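Long-range contact in protein-L-isoaspartate O-methyltransferase beta-aspartate methyltransferase (Plasmodium falciparum, PDB 2PBF), which probably methylates isoaspartyl residues of damaged proteins with S-adenosyl-L-methionine as the methyl donor, a step in protein repair: residues 75-89 and 101-115. Sequence-based numbering, arbitrary orientation.
With SAH (S-adenosyl-L-homocysteine), chain C.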
ATOM      1  N   ILE A  75      -9.795  -3.352   3.395  1.00 32.86           N
ATOM      2  CA  ILE A  75     -10.425  -2.512   4.404  1.00 33.09           C
ATOM      3  C   ILE A  75     -10.705  -3.218   5.735  1.00 33.96           C
ATOM      4  O   ILE A  75     -10.542  -2.622   6.805  1.00 35.00           O
ATOM      5  CB  ILE A  75     -11.673  -1.736   3.849  1.00 33.70           C
ATOM      6  CG1 ILE A  75     -11.844  -0.395   4.572  1.00 33.28           C
ATOM      7  CG2 ILE A  75     -12.960  -2.570   3.907  1.00 32.73           C
ATOM      8  CD1 ILE A  75     -10.629   0.510   4.452  1.00 33.82           C
ATOM      9  N   ASN A  76     -11.090  -4.488   5.668  1.00 35.03           N
ATOM     10  CA  ASN A  76     -11.482  -5.233   6.866  1.00 35.49           C
ATOM     11  C   ASN A  76     -10.322  -5.933   7.571  1.00 35.16           C
ATOM     12  O   ASN A  76     -10.496  -6.394   8.691  1.00 35.92           O
ATOM     13  CB  ASN A  76     -12.589  -6.260   6.566  1.00 35.92           C
ATOM     14  CG  ASN A  76     -13.861  -5.633   6.080  1.00 38.19           C
ATOM     15  OD1 ASN A  76     -14.446  -6.084   5.082  1.00 42.46           O
ATOM     16  ND2 ASN A  76     -14.311  -4.583   6.765  1.00 40.65           N
ATOM     17  N   VAL A  77      -9.161  -6.029   6.923  1.00 34.62           N
ATOM     18  CA  VAL A  77      -7.972  -6.586   7.569  1.00 33.71           C
ATOM     19  C   VAL A  77      -7.057  -5.466   8.073  1.00 34.01           C
ATOM     20  O   VAL A  77      -6.177  -5.684   8.915  1.00 33.86           O
ATOM     21  CB  VAL A  77      -7.215  -7.595   6.667  1.00 34.14           C
ATOM     22  CG1 VAL A  77      -8.118  -8.791   6.349  1.00 33.31           C
ATOM     23  CG2 VAL A  77      -6.697  -6.925   5.357  1.00 32.95           C
ATOM     24  N   LEU A  78      -7.288  -4.249   7.572  1.00 33.38           N
ATOM     25  CA  LEU A  78      -6.594  -3.083   8.107  1.00 32.82           C
ATOM     26  C   LEU A  78      -7.289  -2.679   9.402  1.00 33.42           C
ATOM     27  O   LEU A  78      -7.994  -1.669   9.455  1.00 33.29           O
ATOM     28  CB  LEU A  78      -6.570  -1.934   7.091  1.00 31.97           C
ATOM     29  CG  LEU A  78      -5.778  -2.196   5.805  1.00 30.16           C
ATOM     30  CD1 LEU A  78      -6.092  -1.114   4.747  1.00 29.20           C
ATOM     31  CD2 LEU A  78      -4.288  -2.284   6.099  1.00 26.05           C
ATOM     32  N   LYS A  79      -7.095  -3.480  10.444  1.00 33.32           N
ATOM     33  CA  LYS A  79      -7.777  -3.229  11.728  1.00 33.93           C
ATOM     34  C   LYS A  79      -6.822  -2.741  12.813  1.00 32.93           C
ATOM     35  O   LYS A  79      -5.681  -3.175  12.881  1.00 32.73           O
ATOM     36  CB  LYS A  79      -8.510  -4.482  12.206  1.00 33.87           C
ATOM     37  CG  LYS A  79      -9.707  -4.898  11.323  1.00 37.57           C
ATOM     38  CD  LYS A  79     -10.927  -3.982  11.566  1.00 41.46           C
ATOM     39  CE  LYS A  79     -11.939  -3.991  10.431  1.00 43.33           C
ATOM     40  NZ  LYS A  79     -12.795  -5.232  10.368  1.00 43.79           N
ATOM     41  N   PRO A  80      -7.286  -1.840  13.677  1.00 33.10           N
ATOM     42  CA  PRO A  80      -6.360  -1.491  14.766  1.00 33.41           C
ATOM     43  C   PRO A  80      -5.986  -2.765  15.540  1.00 32.94           C
ATOM     44  O   PRO A  80      -6.834  -3.609  15.792  1.00 33.03           O
ATOM     45  CB  PRO A  80      -7.172  -0.549  15.645  1.00 32.84           C
ATOM     46  CG  PRO A  80      -8.284  -0.050  14.757  1.00 33.76           C
ATOM     47  CD  PRO A  80      -8.565  -1.118  13.758  1.00 32.63           C
ATOM     48  N   GLY A  81      -4.720  -2.918  15.876  1.00 32.51           N
ATOM     49  CA  GLY A  81      -4.312  -4.104  16.596  1.00 32.88           C
ATOM     50  C   GLY A  81      -3.636  -5.049  15.657  1.00 32.39           C
ATOM     51  O   GLY A  81      -2.996  -5.987  16.088  1.00 33.14           O
ATOM     52  N   SER A  82      -3.756  -4.784  14.357  1.00 32.00           N
ATOM     53  CA  SER A  82      -3.187  -5.675  13.352  1.00 31.56           C
ATOM     54  C   SER A  82      -1.876  -5.188  12.780  1.00 30.69           C
ATOM     55  O   SER A  82      -1.397  -4.097  13.132  1.00 30.70           O
ATOM     56  CB  SER A  82      -4.201  -5.936  12.239  1.00 32.00           C
ATOM     57  OG  SER A  82      -5.063  -7.008  12.623  1.00 33.69           O
ATOM     58  N   ARG A  83      -1.293  -6.011  11.908  1.00 29.79           N
ATOM     59  CA  ARG A  83      -0.009  -5.743  11.276  1.00 28.41           C
ATOM     60  C   ARG A  83      -0.170  -5.737   9.750  1.00 27.23           C
ATOM     61  O   ARG A  83      -0.675  -6.701   9.166  1.00 26.84           O
ATOM     62  CB  ARG A  83       1.022  -6.787  11.692  1.00 27.81           C
ATOM     63  CG  ARG A  83       1.123  -6.992  13.202  1.00 28.96           C
ATOM     64  CD  ARG A  83       2.277  -7.906  13.567  1.00 27.83           C
ATOM     65  NE  ARG A  83       3.583  -7.231  13.566  1.00 30.95           N
ATOM     66  CZ  ARG A  83       4.634  -7.618  12.850  1.00 32.21           C
ATOM     67  NH1 ARG A  83       4.553  -8.681  12.039  1.00 31.91           N
ATOM     68  NH2 ARG A  83       5.764  -6.936  12.934  1.00 31.27           N
ATOM     69  N   ALA A  84       0.267  -4.644   9.133  1.00 26.45           N
ATOM     70  CA  ALA A  84       0.187  -4.426   7.672  1.00 25.62           C
ATOM     71  C   ALA A  84       1.576  -4.113   7.106  1.00 26.15           C
ATOM     72  O   ALA A  84       2.430  -3.541   7.788  1.00 26.38           O
ATOM     73  CB  ALA A  84      -0.766  -3.272   7.364  1.00 25.21           C
ATOM     74  N   ILE A  85       1.811  -4.522   5.864  1.00 26.97           N
ATOM     75  CA  ILE A  85       3.045  -4.188   5.161  1.00 27.42           C
ATOM     76  C   ILE A  85       2.683  -3.694   3.759  1.00 27.23           C
ATOM     77  O   ILE A  85       1.833  -4.279   3.078  1.00 26.86           O
ATOM     78  CB  ILE A  85       4.098  -5.366   5.165  1.00 27.11           C
ATOM     79  CG1 ILE A  85       5.357  -4.998   4.370  1.00 28.87           C
ATOM     80  CG2 ILE A  85       3.475  -6.716   4.702  1.00 28.34           C
ATOM     81  CD1 ILE A  85       6.520  -5.981   4.612  1.00 27.99           C
ATOM     82  N   ASP A  86       3.302  -2.584   3.373  1.00 26.39           N
ATOM     83  CA  ASP A  86       3.096  -1.981   2.064  1.00 26.62           C
ATOM     84  C   ASP A  86       4.373  -2.219   1.308  1.00 26.76           C
ATOM     85  O   ASP A  86       5.424  -1.615   1.616  1.00 27.39           O
ATOM     86  CB  ASP A  86       2.809  -0.484   2.203  1.00 26.04           C
ATOM     87  CG  ASP A  86       2.493   0.194   0.888  1.00 26.58           C
ATOM     88  OD1 ASP A  86       2.180  -0.483  -0.106  1.00 28.59           O
ATOM     89  OD2 ASP A  86       2.535   1.451   0.848  1.00 27.69           O
ATOM     90  N   VAL A  87       4.290  -3.113   0.334  1.00 25.82           N
ATOM     91  CA  VAL A  87       5.450  -3.486  -0.440  1.00 26.82           C
ATOM     92  C   VAL A  87       5.523  -2.607  -1.692  1.00 26.54           C
ATOM     93  O   VAL A  87       4.697  -2.739  -2.588  1.00 25.52           O
ATOM     94  CB  VAL A  87       5.391  -4.979  -0.874  1.00 25.97           C
ATOM     95  CG1 VAL A  87       6.634  -5.331  -1.755  1.00 25.92           C
ATOM     96  CG2 VAL A  87       5.293  -5.908   0.362  1.00 27.15           C
ATOM     97  N   GLY A  88       6.527  -1.732  -1.745  1.00 27.51           N
ATOM     98  CA  GLY A  88       6.683  -0.778  -2.849  1.00 26.23           C
ATOM     99  C   GLY A  88       5.990   0.489  -2.432  1.00 26.48           C
ATOM    100  O   GLY A  88       5.087   0.985  -3.126  1.00 27.15           O
ATOM    101  N   SER A  89       6.397   1.023  -1.281  1.00 26.06           N
ATOM    102  CA  SER A  89       5.610   2.054  -0.631  1.00 25.43           C
ATOM    103  C   SER A  89       5.622   3.384  -1.411  1.00 24.86           C
ATOM    104  O   SER A  89       4.688   4.174  -1.282  1.00 23.73           O
ATOM    105  CB  SER A  89       6.018   2.210   0.852  1.00 25.89           C
ATOM    106  OG  SER A  89       7.424   2.371   0.993  1.00 25.06           O
ATOM    107  N   LYS A 101      -5.948   4.065   9.177  1.00 30.23           N
ATOM    108  CA  LYS A 101      -7.026   3.112   9.375  1.00 31.55           C
ATOM    109  C   LYS A 101      -6.794   2.232  10.603  1.00 31.46           C
ATOM    110  O   LYS A 101      -7.741   1.793  11.283  1.00 32.17           O
ATOM    111  CB  LYS A 101      -7.163   2.233   8.133  1.00 31.14           C
ATOM    112  CG  LYS A 101      -8.590   2.004   7.750  1.00 33.98           C
ATOM    113  CD  LYS A 101      -9.109   0.770   8.371  1.00 32.45           C
ATOM    114  CE  LYS A 101     -10.602   0.778   8.485  1.00 32.23           C
ATOM    115  NZ  LYS A 101     -10.991  -0.496   9.197  1.00 34.62           N
ATOM    116  N   MET A 102      -5.525   1.951  10.864  1.00 31.23           N
ATOM    117  CA  MET A 102      -5.145   1.061  11.947  1.00 31.23           C
ATOM    118  C   MET A 102      -4.783   1.815  13.238  1.00 30.71           C
ATOM    119  O   MET A 102      -4.419   1.208  14.240  1.00 29.94           O
ATOM    120  CB  MET A 102      -3.986   0.168  11.478  1.00 31.22           C
ATOM    121  CG  MET A 102      -4.385  -0.850  10.402  1.00 31.35           C
ATOM    122  SD  MET A 102      -2.966  -1.558   9.550  1.00 33.77           S
ATOM    123  CE  MET A 102      -2.525  -2.821  10.711  1.00 33.90           C
ATOM    124  N   ASN A 103      -4.829   3.141  13.188  1.00 30.84           N
ATOM    125  CA  ASN A 103      -4.567   3.975  14.341  1.00 31.25           C
ATOM    126  C   ASN A 103      -3.269   3.645  15.043  1.00 31.45           C
ATOM    127  O   ASN A 103      -3.247   3.455  16.262  1.00 31.79           O
ATOM    128  CB  ASN A 103      -5.741   3.906  15.335  1.00 31.93           C
ATOM    129  CG  ASN A 103      -5.834   5.143  16.244  1.00 33.26           C
ATOM    130  OD1 ASN A 103      -4.971   6.049  16.240  1.00 34.50           O
ATOM    131  ND2 ASN A 103      -6.889   5.175  17.036  1.00 35.93           N
ATOM    132  N   VAL A 104      -2.180   3.560  14.278  1.00 32.16           N
ATOM    133  CA  VAL A 104      -0.852   3.323  14.848  1.00 32.68           C
ATOM    134  C   VAL A 104      -0.484   4.359  15.903  1.00 33.21           C
ATOM    135  O   VAL A 104       0.345   4.090  16.781  1.00 33.78           O
ATOM    136  CB  VAL A 104       0.269   3.252  13.775  1.00 32.65           C
ATOM    137  CG1 VAL A 104       0.063   2.046  12.867  1.00 31.70           C
ATOM    138  CG2 VAL A 104       0.314   4.526  12.977  1.00 33.48           C
ATOM    139  N   LEU A 105      -1.102   5.535  15.834  1.00 33.90           N
ATOM    140  CA  LEU A 105      -0.781   6.623  16.780  1.00 34.90           C
ATOM    141  C   LEU A 105      -1.303   6.366  18.205  1.00 35.53           C
ATOM    142  O   LEU A 105      -0.598   6.641  19.181  1.00 36.16           O
ATOM    143  CB  LEU A 105      -1.281   7.980  16.252  1.00 35.07           C
ATOM    144  CG  LEU A 105      -0.504   8.656  15.111  1.00 34.70           C
ATOM    145  CD1 LEU A 105      -1.276   9.907  14.636  1.00 36.52           C
ATOM    146  CD2 LEU A 105       0.908   9.020  15.532  1.00 35.94           C
ATOM    147  N   GLU A 106      -2.516   5.821  18.312  1.00 35.75           N
ATOM    148  CA  GLU A 106      -3.134   5.495  19.607  1.00 36.52           C
ATOM    149  C   GLU A 106      -2.981   4.015  19.996  1.00 35.55           C
ATOM    150  O   GLU A 106      -2.873   3.692  21.188  1.00 35.62           O
ATOM    151  CB  GLU A 106      -4.618   5.894  19.639  1.00 36.43           C
ATOM    152  CG  GLU A 106      -4.889   7.391  19.731  1.00 38.06           C
ATOM    153  CD  GLU A 106      -6.387   7.765  19.586  1.00 39.31           C
ATOM    154  OE1 GLU A 106      -7.280   6.865  19.537  1.00 42.32           O
ATOM    155  OE2 GLU A 106      -6.671   8.984  19.501  1.00 44.05           O
ATOM    156  N   ASN A 107      -2.949   3.129  19.003  1.00 34.15           N
ATOM    157  CA  ASN A 107      -2.881   1.692  19.243  1.00 32.93           C
ATOM    158  C   ASN A 107      -1.457   1.141  19.067  1.00 33.06           C
ATOM    159  O   ASN A 107      -0.928   1.044  17.947  1.00 32.90           O
ATOM    160  CB  ASN A 107      -3.898   0.974  18.361  1.00 32.25           C
ATOM    161  CG  ASN A 107      -4.190  -0.452  18.805  1.00 30.98           C
ATOM    162  OD1 ASN A 107      -3.312  -1.182  19.223  1.00 30.94           O
ATOM    163  ND2 ASN A 107      -5.448  -0.850  18.696  1.00 33.08           N
ATOM    164  N   LYS A 108      -0.841   0.751  20.183  1.00 32.61           N
ATOM    165  CA  LYS A 108       0.567   0.312  20.185  1.00 33.06           C
ATOM    166  C   LYS A 108       0.740  -1.075  19.611  1.00 31.86           C
ATOM    167  O   LYS A 108       1.856  -1.474  19.281  1.00 32.65           O
ATOM    168  CB  LYS A 108       1.154   0.362  21.611  1.00 32.95           C
ATOM    169  CG  LYS A 108       1.216   1.771  22.196  1.00 34.00           C
ATOM    170  CD  LYS A 108       1.585   1.758  23.681  1.00 35.42           C
ATOM    171  CE  LYS A 108       1.195   3.091  24.336  1.00 38.18           C
ATOM    172  NZ  LYS A 108      -0.314   3.157  24.390  1.00 38.30           N
ATOM    173  N   ASN A 109      -0.356  -1.817  19.506  1.00 30.90           N
ATOM    174  CA  ASN A 109      -0.320  -3.138  18.899  1.00 30.45           C
ATOM    175  C   ASN A 109      -0.441  -3.087  17.389  1.00 30.04           C
ATOM    176  O   ASN A 109      -0.055  -4.032  16.716  1.00 30.01           O
ATOM    177  CB  ASN A 109      -1.404  -4.050  19.449  1.00 30.43           C
ATOM    178  CG  ASN A 109      -1.125  -4.505  20.871  1.00 28.84           C
ATOM    179  OD1 ASN A 109      -2.016  -4.484  21.697  1.00 32.42           O
ATOM    180  ND2 ASN A 109       0.093  -4.910  21.149  1.00 26.91           N
ATOM    181  N   SER A 110      -1.003  -2.001  16.875  1.00 29.61           N
ATOM    182  CA  SER A 110      -1.037  -1.760  15.427  1.00 29.43           C
ATOM    183  C   SER A 110       0.381  -1.623  14.934  1.00 29.74           C
ATOM    184  O   SER A 110       1.230  -1.035  15.607  1.00 29.84           O
ATOM    185  CB  SER A 110      -1.784  -0.480  15.110  1.00 29.21           C
ATOM    186  OG  SER A 110      -3.171  -0.666  15.252  1.00 29.24           O
ATOM    187  N   TYR A 111       0.656  -2.200  13.768  1.00 29.04           N
ATOM    188  CA  TYR A 111       1.949  -2.059  13.183  1.00 28.57           C
ATOM    189  C   TYR A 111       1.861  -1.864  11.657  1.00 28.20           C
ATOM    190  O   TYR A 111       1.191  -2.639  10.957  1.00 27.26           O
ATOM    191  CB  TYR A 111       2.768  -3.278  13.544  1.00 29.56           C
ATOM    192  CG  TYR A 111       4.203  -3.195  13.138  1.00 31.02           C
ATOM    193  CD1 TYR A 111       5.113  -2.428  13.866  1.00 32.13           C
ATOM    194  CD2 TYR A 111       4.656  -3.882  12.026  1.00 31.39           C
ATOM    195  CE1 TYR A 111       6.461  -2.364  13.475  1.00 33.67           C
ATOM    196  CE2 TYR A 111       5.974  -3.813  11.632  1.00 31.75           C
ATOM    197  CZ  TYR A 111       6.871  -3.057  12.357  1.00 32.42           C
ATOM    198  OH  TYR A 111       8.190  -3.028  11.956  1.00 33.18           O
ATOM    199  N   VAL A 112       2.549  -0.839  11.148  1.00 27.70           N
ATOM    200  CA  VAL A 112       2.602  -0.593   9.700  1.00 27.42           C
ATOM    201  C   VAL A 112       4.039  -0.386   9.212  1.00 28.03           C
ATOM    202  O   VAL A 112       4.790   0.423   9.769  1.00 27.11           O
ATOM    203  CB  VAL A 112       1.713   0.600   9.291  1.00 27.12           C
ATOM    204  CG1 VAL A 112       1.732   0.830   7.754  1.00 27.33           C
ATOM    205  CG2 VAL A 112       0.278   0.385   9.769  1.00 28.78           C
ATOM    206  N   ILE A 113       4.422  -1.120   8.170  1.00 28.14           N
ATOM    207  CA  ILE A 113       5.767  -0.970   7.607  1.00 28.26           C
ATOM    208  C   ILE A 113       5.682  -0.788   6.089  1.00 28.42           C
ATOM    209  O   ILE A 113       4.930  -1.497   5.437  1.00 29.13           O
ATOM    210  CB  ILE A 113       6.753  -2.142   8.066  1.00 28.56           C
ATOM    211  CG1 ILE A 113       8.196  -1.855   7.687  1.00 28.14           C
ATOM    212  CG2 ILE A 113       6.370  -3.510   7.512  1.00 28.49           C
ATOM    213  CD1 ILE A 113       9.201  -2.896   8.280  1.00 29.93           C
ATOM    214  N   GLY A 114       6.399   0.204   5.552  1.00 27.72           N
ATOM    215  CA  GLY A 114       6.562   0.352   4.110  1.00 27.69           C
ATOM    216  C   GLY A 114       7.946  -0.108   3.687  1.00 27.99           C
ATOM    217  O   GLY A 114       8.940   0.272   4.289  1.00 28.55           O
ATOM    218  N   LEU A 115       8.019  -0.948   2.668  1.00 27.91           N
ATOM    219  CA  LEU A 115       9.311  -1.308   2.075  1.00 27.93           C
ATOM    220  C   LEU A 115       9.425  -0.684   0.698  1.00 28.40           C
ATOM    221  O   LEU A 115       8.518  -0.815  -0.125  1.00 27.13           O
ATOM    222  CB  LEU A 115       9.439  -2.826   1.934  1.00 27.76           C
ATOM    223  CG  LEU A 115      10.116  -3.686   3.003  1.00 28.44           C
ATOM    224  CD1 LEU A 115       9.742  -3.331   4.452  1.00 26.29           C
ATOM    225  CD2 LEU A 115       9.814  -5.156   2.710  1.00 27.58           C
TER
HETATM  226  N   SAH C 301       2.017   2.542  -3.466  1.00 26.69           N
HETATM  227  CA  SAH C 301       2.963   3.362  -4.266  1.00 25.82           C
HETATM  228  CB  SAH C 301       3.265   2.646  -5.558  1.00 25.87           C
HETATM  229  CG  SAH C 301       4.550   3.216  -6.144  1.00 26.37           C
HETATM  230  SD  SAH C 301       4.992   2.403  -7.682  1.00 30.06           S
HETATM  231  C   SAH C 301       2.460   4.784  -4.535  1.00 26.11           C
HETATM  232  O   SAH C 301       1.293   4.944  -4.899  1.00 24.73           O
HETATM  233  OXT SAH C 301       3.212   5.781  -4.386  1.00 24.57           O
HETATM  234  C5' SAH C 301       5.679   0.899  -6.948  1.00 30.80           C
HETATM  235  C4' SAH C 301       6.919   1.084  -6.071  1.00 30.88           C
HETATM  236  O4' SAH C 301       7.469  -0.188  -5.873  1.00 32.06           O
HETATM  237  C3' SAH C 301       8.042   1.946  -6.632  1.00 30.09           C
HETATM  238  O3' SAH C 301       8.283   3.025  -5.743  1.00 28.25           O
HETATM  239  C2' SAH C 301       9.234   1.006  -6.736  1.00 30.61           C
HETATM  240  O2' SAH C 301      10.452   1.646  -6.426  1.00 30.16           O
HETATM  241  C1' SAH C 301       8.872  -0.049  -5.711  1.00 30.67           C
HETATM  242  N9  SAH C 301       9.465  -1.387  -5.924  1.00 31.12           N
HETATM  243  C8  SAH C 301       9.655  -2.007  -7.125  1.00 31.73           C
HETATM  244  N7  SAH C 301      10.171  -3.235  -6.887  1.00 32.36           N
HETATM  245  C5  SAH C 301      10.341  -3.405  -5.557  1.00 29.82           C
HETATM  246  C6  SAH C 301      10.857  -4.452  -4.786  1.00 31.26           C
HETATM  247  N6  SAH C 301      11.314  -5.577  -5.321  1.00 29.90           N
HETATM  248  N1  SAH C 301      10.870  -4.337  -3.419  1.00 32.96           N
HETATM  249  C2  SAH C 301      10.407  -3.180  -2.821  1.00 30.97           C
HETATM  250  N3  SAH C 301       9.922  -2.162  -3.601  1.00 30.07           N
HETATM  251  C4  SAH C 301       9.884  -2.258  -4.947  1.00 29.94           C
HETATM  252  O   HOH W   1       2.958  -5.662  16.438  1.00 40.14           O
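Met-102 drops into a hollow walled by Leu-78, Ser-82 and Ala-84, on the face of the sheet that carries Ala-84 and Val-112. Its sulfur SD lies 3.5 Å from CB of Ala-84 and also touches CD2 of Leu-78, whose side chain crosses that of the methionine at about a right angle. A bend at the last torsion (chi3 83°) turns CE toward the Ser-82 backbone. Farther out, the aliphatic part of Lys-101 packs against CB of Leu-78 and CD1 of Ile-75, and its NZ donates to Ile-75 O at 3.2 Å.

Residues 79 to 82 form a type II turn that fits against 107-110: the Pro-80 ring abuts the amide of Asn-107, CB to ND2 3.5 Å, while Gly-81 N gives a nearly straight bond (166°) to Ser-110 OG. Beyond the turn, strands 83-87 and 111-115 run parallel, their backbone bonds alternating from Tyr-111 N to Ser-82 O through to Leu-115 N on Asp-86 O.

On the other face, Ile-85 and Ile-113 lie side by side, CG1 to CG2 3.6 Å, and CD1 of Ile-85 reaches Leu-115 CD2. The Arg-83 guanidinium meets the Tyr-111 ring obliquely at CD2 and CE2, NH2 3.4 Å from CD2, with the two planes 16° apart; NH1 is held by the carbonyls of Leu-160 and Leu-162.

Together with helix 93-101, the strands make a right-handed beta-alpha-beta unit of the Rossmann-like methyltransferase fold. At its end Leu-115 O accepts from both Gly-88 N and Ser-89 N, the former at 2.7 Å. This forked bond ties the glycine loop to the neighbouring strand, which is consistent with fixing Gly-88 CA against O4' of S-adenosyl-L-homocysteine.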